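Local coordinates for putative molybdenum carrier protein (Syntrophus aciditrophicus SB, PDB 3IMK) that is of unknown function but may carry molybdenum, and belongs to the circularly permuted YpsA family of the SLOG clan, at residues Ile80-Leu85 with Asp107-Ser112; Asp75-Ile80 with Asn133-Arg138. All coordinates share one frame; numbering follows the deposited sequence.

Overall arrangement
Both contacts use strand 76-81, which has strand 131-135 on one flank and the outermost strand 103-107 on the other, and they meet at Ile-80. Interaction 2 is core: about 3 Å separates its centre from that of the chain, and a run of parallel-strand backbone bonds is joined by an amide-hydroxyl pair and aliphatic packing. Interaction 1 is only partly buried and nearer the surface, its centre about 14 Å from that of the chain. It lies at the C-terminal end of the same strand, where the strands run out into loops; there a carboxylate gripping backbone N-H groups takes over from the regular ladder. The two centres are about 12 Å apart, and packing of Leu-85 CD2 on Ile-79 CG2 at 3.8 Å joins them.

Interaction 1: Ile80-Leu85 with Asp107-Ser112; sequences ISHGIL and DLDRIS
Asp-107 OD1 accepts the backbone N-H of Gly-83 at 2.7 Å, a nearly straight bond that arrives from above the carboxylate plane. From the opposite face Asp-109 N donates to the same oxygen, closing an Asx turn, so two backbone donors fix the rotation of the carboxylate. CG of Asp-107 stands anti to its own backbone N (chi1 180°), and the carboxylate extends to the Gly-83 peptide. Beside it, Leu-108 N donates to Ser-81 O at 2.8 Å. Within the bend, Ser-81 OG donates to Gly-83 O at 2.6 Å and is also bonded to His-105. The Ser-81/Asp-107 pair is a parallel bridge, and past it the C-terminal ends of two sheet strands run out into loops, the second leading to helix 113-126, which Ser-112 N-caps. The His-82 side chain runs obliquely over Leu-108, CD2 3.6 Å from Leu-108 CB. It crosses that of Asp-109 at about a right angle, ring and carboxylate planes 32° apart; CD2 lies 3.3 Å from Asp-109 OD1. The stronger polar partner of this ring is Asp-142, bonded to ND1. Deeper in, Ile-80 CG2 packs on Leu-108 CD1 at 3.8 Å, and both residues also touch helix 145-157.

Interaction 2: Asp75-Ile80 with Asn133-Arg138; sequences DGTLII and NIAGPR
Thr-77 and Asn-133 lie side by side and point the same way, and Asn-133 ND2 donates to Thr-77 OG1 at 3.1 Å. The hydroxyl oxygen sits close to the amide plane, and the bond is nearly straight at 166°. OG1 is anti to the carbonyl carbon of Thr-77 (chi1 -64°), which sets it before the amide, while CG2 also touches ND2. A valine in place of Thr-77 would probably leave the buried Asn-133 amide without this acceptor and less firmly fixed in rotation. Underneath runs the backbone ladder: Asn-133 N donates to Gly-76 O, Leu-78 N to Asn-133 O at 2.8 Å, Ala-135 N to Leu-78 O, and Ile-80 N to Ala-135 O at 3.0 Å. The other edge of strand 76-81 is served by Leu-104 and Ile-106, which bond to the backbone of Ile-79. Ile-80 O, in contrast, is buried with no hydrogen-bond partner; Pro-137 CD comes within 3.2 Å of it and Gly-136 CA lies beside it. On the face of Leu-78 and Ile-134, Ile-80 CD1 meets Ile-134 CG2 at 3.8 Å, beneath helix 145-157; Thr-77 and Ile-79 face helix 87-98. Neighbouring parallel strands between helical layers are characteristic of the Rossmann-like alpha/beta/alpha sandwich of SLOG proteins.

Interaction 1: Ile80-Leu85 with Asp107-Ser112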
ATOM      1  N   ILE A  80       2.721  -4.733   3.338  1.00 10.21           N
ATOM      2  CA  ILE A  80       3.280  -4.651   4.679  1.00 11.32           C
ATOM      3  C   ILE A  80       2.416  -5.495   5.633  1.00 11.20           C
ATOM      4  O   ILE A  80       1.211  -5.312   5.680  1.00 12.09           O
ATOM      5  CB  ILE A  80       3.329  -3.177   5.143  1.00 11.29           C
ATOM      6  CG1 ILE A  80       4.012  -2.290   4.099  1.00 14.05           C
ATOM      7  CG2 ILE A  80       4.037  -3.105   6.518  1.00 14.41           C
ATOM      8  CD1 ILE A  80       3.787  -0.765   4.294  1.00 15.89           C
ATOM      9  N   SER A  81       3.045  -6.356   6.444  1.00 11.71           N
ATOM     10  CA  SER A  81       2.350  -7.186   7.407  1.00 11.93           C
ATOM     11  C   SER A  81       3.223  -7.468   8.610  1.00 12.53           C
ATOM     12  O   SER A  81       4.423  -7.160   8.621  1.00 12.45           O
ATOM     13  CB  SER A  81       1.978  -8.533   6.788  1.00 13.50           C
ATOM     14  OG  SER A  81       3.102  -9.354   6.612  1.00 13.42           O
ATOM     15  N   HIS A  82       2.590  -8.093   9.590  1.00 12.60           N
ATOM     16  CA  HIS A  82       3.270  -8.852  10.644  1.00 13.22           C
ATOM     17  C   HIS A  82       2.916 -10.296  10.464  1.00 14.47           C
ATOM     18  O   HIS A  82       1.762 -10.680  10.688  1.00 17.38           O
ATOM     19  CB  HIS A  82       2.890  -8.365  12.049  1.00 13.37           C
ATOM     20  CG  HIS A  82       3.284  -6.949  12.335  1.00 12.47           C
ATOM     21  ND1 HIS A  82       2.356  -5.931  12.407  1.00 13.83           N
ATOM     22  CD2 HIS A  82       4.493  -6.379  12.572  1.00 15.03           C
ATOM     23  CE1 HIS A  82       2.979  -4.800  12.697  1.00 15.43           C
ATOM     24  NE2 HIS A  82       4.281  -5.037  12.781  1.00 14.33           N
ATOM     25  N   GLY A  83       3.862 -11.077   9.956  1.00 13.28           N
ATOM     26  CA  GLY A  83       3.639 -12.488   9.690  1.00 14.79           C
ATOM     27  C   GLY A  83       3.314 -12.787   8.223  1.00 14.47           C
ATOM     28  O   GLY A  83       3.212 -11.888   7.370  1.00 13.68           O
ATOM     29  N   ILE A  84       3.119 -14.069   7.938  1.00 15.72           N
ATOM     30  CA  ILE A  84       2.818 -14.524   6.586  1.00 17.42           C
ATOM     31  C   ILE A  84       1.516 -13.927   6.107  1.00 15.25           C
ATOM     32  O   ILE A  84       0.568 -13.715   6.878  1.00 15.45           O
ATOM     33  CB  ILE A  84       2.787 -16.061   6.505  1.00 20.81           C
ATOM     34  CG1 ILE A  84       1.716 -16.622   7.441  1.00 22.84           C
ATOM     35  CG2 ILE A  84       4.213 -16.580   6.781  1.00 20.91           C
ATOM     36  CD1 ILE A  84       0.460 -17.089   6.732  1.00 39.30           C
ATOM     37  N   LEU A  85       1.473 -13.624   4.809  1.00 14.44           N
ATOM     38  CA  LEU A  85       0.257 -13.086   4.198  1.00 12.93           C
ATOM     39  C   LEU A  85      -0.920 -14.057   4.201  1.00 14.21           C
ATOM     40  O   LEU A  85      -0.756 -15.224   3.856  1.00 14.54           O
ATOM     41  CB  LEU A  85       0.536 -12.648   2.780  1.00 13.51           C
ATOM     42  CG  LEU A  85       1.608 -11.568   2.614  1.00 12.35           C
ATOM     43  CD1 LEU A  85       1.785 -11.109   1.194  1.00 14.60           C
ATOM     44  CD2 LEU A  85       1.316 -10.367   3.547  1.00 13.99           C
ATOM     45  N   ASP A 107       7.664  -8.149   5.887  1.00 11.65           N
ATOM     46  CA  ASP A 107       7.118  -8.792   7.071  1.00 10.74           C
ATOM     47  C   ASP A 107       7.869  -8.169   8.275  1.00 10.16           C
ATOM     48  O   ASP A 107       9.020  -8.485   8.538  1.00 11.23           O
ATOM     49  CB  ASP A 107       7.301 -10.310   6.998  1.00 10.92           C
ATOM     50  CG  ASP A 107       6.759 -11.030   8.209  1.00 12.86           C
ATOM     51  OD1 ASP A 107       6.424 -10.385   9.239  1.00 11.68           O
ATOM     52  OD2 ASP A 107       6.613 -12.268   8.149  1.00 13.74           O
ATOM     53  N   LEU A 108       7.184  -7.274   8.979  1.00 10.69           N
ATOM     54  CA  LEU A 108       7.775  -6.525  10.076  1.00 10.05           C
ATOM     55  C   LEU A 108       7.900  -7.347  11.338  1.00 10.69           C
ATOM     56  O   LEU A 108       8.372  -6.811  12.341  1.00 11.40           O
ATOM     57  CB  LEU A 108       7.004  -5.213  10.302  1.00 11.50           C
ATOM     58  CG  LEU A 108       7.184  -4.168   9.223  1.00 11.32           C
ATOM     59  CD1 LEU A 108       6.311  -2.945   9.505  1.00 12.54           C
ATOM     60  CD2 LEU A 108       8.626  -3.741   9.018  1.00 14.47           C
ATOM     61  N   ASP A 109       7.571  -8.643  11.283  1.00  9.98           N
ATOM     62  CA  ASP A 109       8.054  -9.575  12.322  1.00  8.98           C
ATOM     63  C   ASP A 109       9.440 -10.160  12.013  1.00  9.70           C
ATOM     64  O   ASP A 109      10.055 -10.779  12.896  1.00 10.03           O
ATOM     65  CB  ASP A 109       7.086 -10.739  12.556  1.00  9.52           C
ATOM     66  CG  ASP A 109       5.839 -10.349  13.318  1.00 11.11           C
ATOM     67  OD1 ASP A 109       5.725  -9.216  13.856  1.00 12.09           O
ATOM     68  OD2 ASP A 109       4.913 -11.205  13.400  1.00 14.06           O
ATOM     69  N   ARG A 110       9.908  -9.994  10.775  1.00 10.50           N
ATOM     70  CA  ARG A 110      11.147 -10.623  10.335  1.00 11.12           C
ATOM     71  C   ARG A 110      12.267  -9.632  10.078  1.00 11.49           C
ATOM     72  O   ARG A 110      13.438 -10.019  10.064  1.00 12.42           O
ATOM     73  CB  ARG A 110      10.905 -11.432   9.053  1.00 13.74           C
ATOM     74  CG  ARG A 110       9.861 -12.528   9.191  1.00 16.16           C
ATOM     75  CD  ARG A 110      10.411 -13.853   9.574  1.00 24.56           C
ATOM     76  NE  ARG A 110      11.008 -13.860  10.906  1.00 31.54           N
ATOM     77  CZ  ARG A 110      10.342 -14.043  12.052  1.00 35.29           C
ATOM     78  NH1 ARG A 110       9.023 -14.256  12.069  1.00 31.65           N
ATOM     79  NH2 ARG A 110      11.014 -14.012  13.205  1.00 31.00           N
ATOM     80  N   ILE A 111      11.918  -8.369   9.857  1.00 10.58           N
ATOM     81  CA  ILE A 111      12.899  -7.329   9.517  1.00 11.01           C
ATOM     82  C   ILE A 111      12.532  -6.072  10.305  1.00 10.05           C
ATOM     83  O   ILE A 111      11.346  -5.744  10.434  1.00 10.31           O
ATOM     84  CB  ILE A 111      12.897  -7.085   7.970  1.00 11.78           C
ATOM     85  CG1 ILE A 111      14.080  -6.220   7.557  1.00 13.96           C
ATOM     86  CG2 ILE A 111      11.567  -6.565   7.470  1.00 14.48           C
ATOM     87  CD1 ILE A 111      14.266  -6.158   6.001  1.00 14.14           C
ATOM     88  N   SER A 112      13.534  -5.306  10.721  1.00  9.46           N
ATOM     89  CA  SER A 112      13.263  -4.020  11.374  1.00  9.19           C
ATOM     90  C   SER A 112      12.769  -2.965  10.380  1.00  9.38           C
ATOM     91  O   SER A 112      13.012  -3.057   9.208  1.00 10.07           O
ATOM     92  CB  SER A 112      14.531  -3.522  12.067  1.00 10.31           C
ATOM     93  OG  SER A 112      15.522  -3.185  11.097  1.00  9.62           O
TER

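Interaction 2: Asp75-Ile80 with Asn133-Arg138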
ATOM      1  N   ASP A  75       2.728   1.130 -10.648  1.00 10.46           N
ATOM      2  CA  ASP A  75       3.976   0.591 -11.153  1.00 10.56           C
ATOM      3  C   ASP A  75       4.482  -0.619 -10.353  1.00 13.75           C
ATOM      4  O   ASP A  75       5.219  -1.451 -10.910  1.00 12.70           O
ATOM      5  CB  ASP A  75       5.048   1.651 -11.116  1.00  9.33           C
ATOM      6  CG  ASP A  75       4.802   2.784 -12.071  1.00 13.37           C
ATOM      7  OD1 ASP A  75       4.153   2.593 -13.141  1.00 14.35           O
ATOM      8  OD2 ASP A  75       5.255   3.920 -11.756  1.00 12.05           O
ATOM      9  N   GLY A  76       4.085  -0.726  -9.098  1.00 11.52           N
ATOM     10  CA  GLY A  76       4.466  -1.814  -8.240  1.00 11.14           C
ATOM     11  C   GLY A  76       3.636  -1.770  -6.996  1.00 11.29           C
ATOM     12  O   GLY A  76       3.046  -0.755  -6.677  1.00 11.29           O
ATOM     13  N   THR A  77       3.668  -2.857  -6.220  1.00 10.70           N
ATOM     14  CA  THR A  77       2.909  -3.021  -4.983  1.00 11.16           C
ATOM     15  C   THR A  77       3.821  -3.429  -3.823  1.00 11.22           C
ATOM     16  O   THR A  77       4.559  -4.427  -3.893  1.00 11.24           O
ATOM     17  CB  THR A  77       1.775  -4.069  -5.183  1.00 12.11           C
ATOM     18  OG1 THR A  77       0.818  -3.600  -6.152  1.00 11.04           O
ATOM     19  CG2 THR A  77       1.032  -4.337  -3.890  1.00 14.01           C
ATOM     20  N   LEU A  78       3.742  -2.624  -2.774  1.00 11.03           N
ATOM     21  CA  LEU A  78       4.425  -2.862  -1.518  1.00 10.73           C
ATOM     22  C   LEU A  78       3.369  -3.435  -0.565  1.00 10.70           C
ATOM     23  O   LEU A  78       2.346  -2.777  -0.361  1.00 11.29           O
ATOM     24  CB  LEU A  78       4.981  -1.561  -0.949  1.00 11.33           C
ATOM     25  CG  LEU A  78       5.519  -1.582   0.489  1.00 13.54           C
ATOM     26  CD1 LEU A  78       6.711  -2.565   0.623  1.00 13.49           C
ATOM     27  CD2 LEU A  78       5.968  -0.176   0.889  1.00 12.29           C
ATOM     28  N   ILE A  79       3.602  -4.620   0.017  1.00 10.62           N
ATOM     29  CA  ILE A  79       2.662  -5.268   0.951  1.00 11.20           C
ATOM     30  C   ILE A  79       3.357  -5.296   2.325  1.00 10.87           C
ATOM     31  O   ILE A  79       4.456  -5.802   2.441  1.00 12.49           O
ATOM     32  CB  ILE A  79       2.247  -6.707   0.537  1.00 10.61           C
ATOM     33  CG1 ILE A  79       1.803  -6.727  -0.943  1.00 11.33           C
ATOM     34  CG2 ILE A  79       1.122  -7.169   1.464  1.00 12.12           C
ATOM     35  CD1 ILE A  79       1.484  -8.108  -1.520  1.00 11.24           C
ATOM     36  N   ILE A  80       2.721  -4.733   3.338  1.00 10.21           N
ATOM     37  CA  ILE A  80       3.280  -4.651   4.679  1.00 11.32           C
ATOM     38  C   ILE A  80       2.416  -5.495   5.633  1.00 11.20           C
ATOM     39  O   ILE A  80       1.211  -5.312   5.680  1.00 12.09           O
ATOM     40  CB  ILE A  80       3.329  -3.177   5.143  1.00 11.29           C
ATOM     41  CG1 ILE A  80       4.012  -2.290   4.099  1.00 14.05           C
ATOM     42  CG2 ILE A  80       4.037  -3.105   6.518  1.00 14.41           C
ATOM     43  CD1 ILE A  80       3.787  -0.765   4.294  1.00 15.89           C
ATOM     44  N   ASN A 133       1.513   1.341  -5.174  1.00 10.01           N
ATOM     45  CA  ASN A 133       0.361   0.779  -4.449  1.00 10.28           C
ATOM     46  C   ASN A 133       0.861   0.183  -3.145  1.00 10.41           C
ATOM     47  O   ASN A 133       1.860  -0.523  -3.145  1.00 11.17           O
ATOM     48  CB  ASN A 133      -0.272  -0.297  -5.298  1.00 11.07           C
ATOM     49  CG  ASN A 133      -1.469  -0.991  -4.639  1.00  9.85           C
ATOM     50  OD1 ASN A 133      -2.288  -0.325  -3.996  1.00 11.06           O
ATOM     51  ND2 ASN A 133      -1.619  -2.290  -4.865  1.00 11.90           N
ATOM     52  N   ILE A 134       0.203   0.533  -2.040  1.00  9.64           N
ATOM     53  CA  ILE A 134       0.588   0.041  -0.719  1.00  8.71           C
ATOM     54  C   ILE A 134      -0.622  -0.700  -0.184  1.00 10.39           C
ATOM     55  O   ILE A 134      -1.750  -0.191  -0.145  1.00 10.92           O
ATOM     56  CB  ILE A 134       1.031   1.166   0.221  1.00 10.08           C
ATOM     57  CG1 ILE A 134       2.189   1.910  -0.435  1.00 11.95           C
ATOM     58  CG2 ILE A 134       1.404   0.563   1.610  1.00 11.77           C
ATOM     59  CD1 ILE A 134       2.730   3.118   0.383  1.00 12.03           C
ATOM     60  N   ALA A 135      -0.388  -1.926   0.278  1.00 10.97           N
ATOM     61  CA  ALA A 135      -1.416  -2.846   0.742  1.00 11.04           C
ATOM     62  C   ALA A 135      -1.004  -3.527   2.021  1.00 10.69           C
ATOM     63  O   ALA A 135       0.158  -3.611   2.382  1.00 11.40           O
ATOM     64  CB  ALA A 135      -1.673  -3.912  -0.373  1.00 12.50           C
ATOM     65  N   GLY A 136      -1.986  -4.113   2.692  1.00 10.82           N
ATOM     66  CA  GLY A 136      -1.738  -4.902   3.885  1.00 10.26           C
ATOM     67  C   GLY A 136      -3.020  -5.107   4.678  1.00  9.68           C
ATOM     68  O   GLY A 136      -4.121  -4.700   4.249  1.00 11.77           O
ATOM     69  N   PRO A 137      -2.903  -5.800   5.817  1.00 10.97           N
ATOM     70  CA  PRO A 137      -4.132  -6.164   6.563  1.00 10.79           C
ATOM     71  C   PRO A 137      -4.952  -4.975   7.109  1.00 10.72           C
ATOM     72  O   PRO A 137      -4.426  -3.859   7.300  1.00 11.83           O
ATOM     73  CB  PRO A 137      -3.628  -6.983   7.751  1.00 12.41           C
ATOM     74  CG  PRO A 137      -2.249  -7.372   7.381  1.00 19.01           C
ATOM     75  CD  PRO A 137      -1.686  -6.405   6.379  1.00 11.52           C
ATOM     76  N   ARG A 138      -6.242  -5.210   7.289  1.00 12.08           N
ATOM     77  CA  ARG A 138      -7.126  -4.241   7.933  1.00 11.27           C
ATOM     78  C   ARG A 138      -6.788  -4.147   9.407  1.00 11.41           C
ATOM     79  O   ARG A 138      -6.226  -5.090  10.013  1.00 12.75           O
ATOM     80  CB  ARG A 138      -8.584  -4.624   7.706  1.00 10.06           C
ATOM     81  CG  ARG A 138      -9.018  -5.932   8.414  1.00 11.74           C
ATOM     82  CD  ARG A 138     -10.423  -6.266   8.000  1.00 12.39           C
ATOM     83  NE  ARG A 138     -10.839  -7.655   8.253  1.00 14.91           N
ATOM     84  CZ  ARG A 138     -11.332  -8.119   9.384  1.00 18.11           C
ATOM     85  NH1 ARG A 138     -11.523  -7.328  10.417  1.00 19.61           N
ATOM     86  NH2 ARG A 138     -11.690  -9.390   9.471  1.00 18.37           N
TER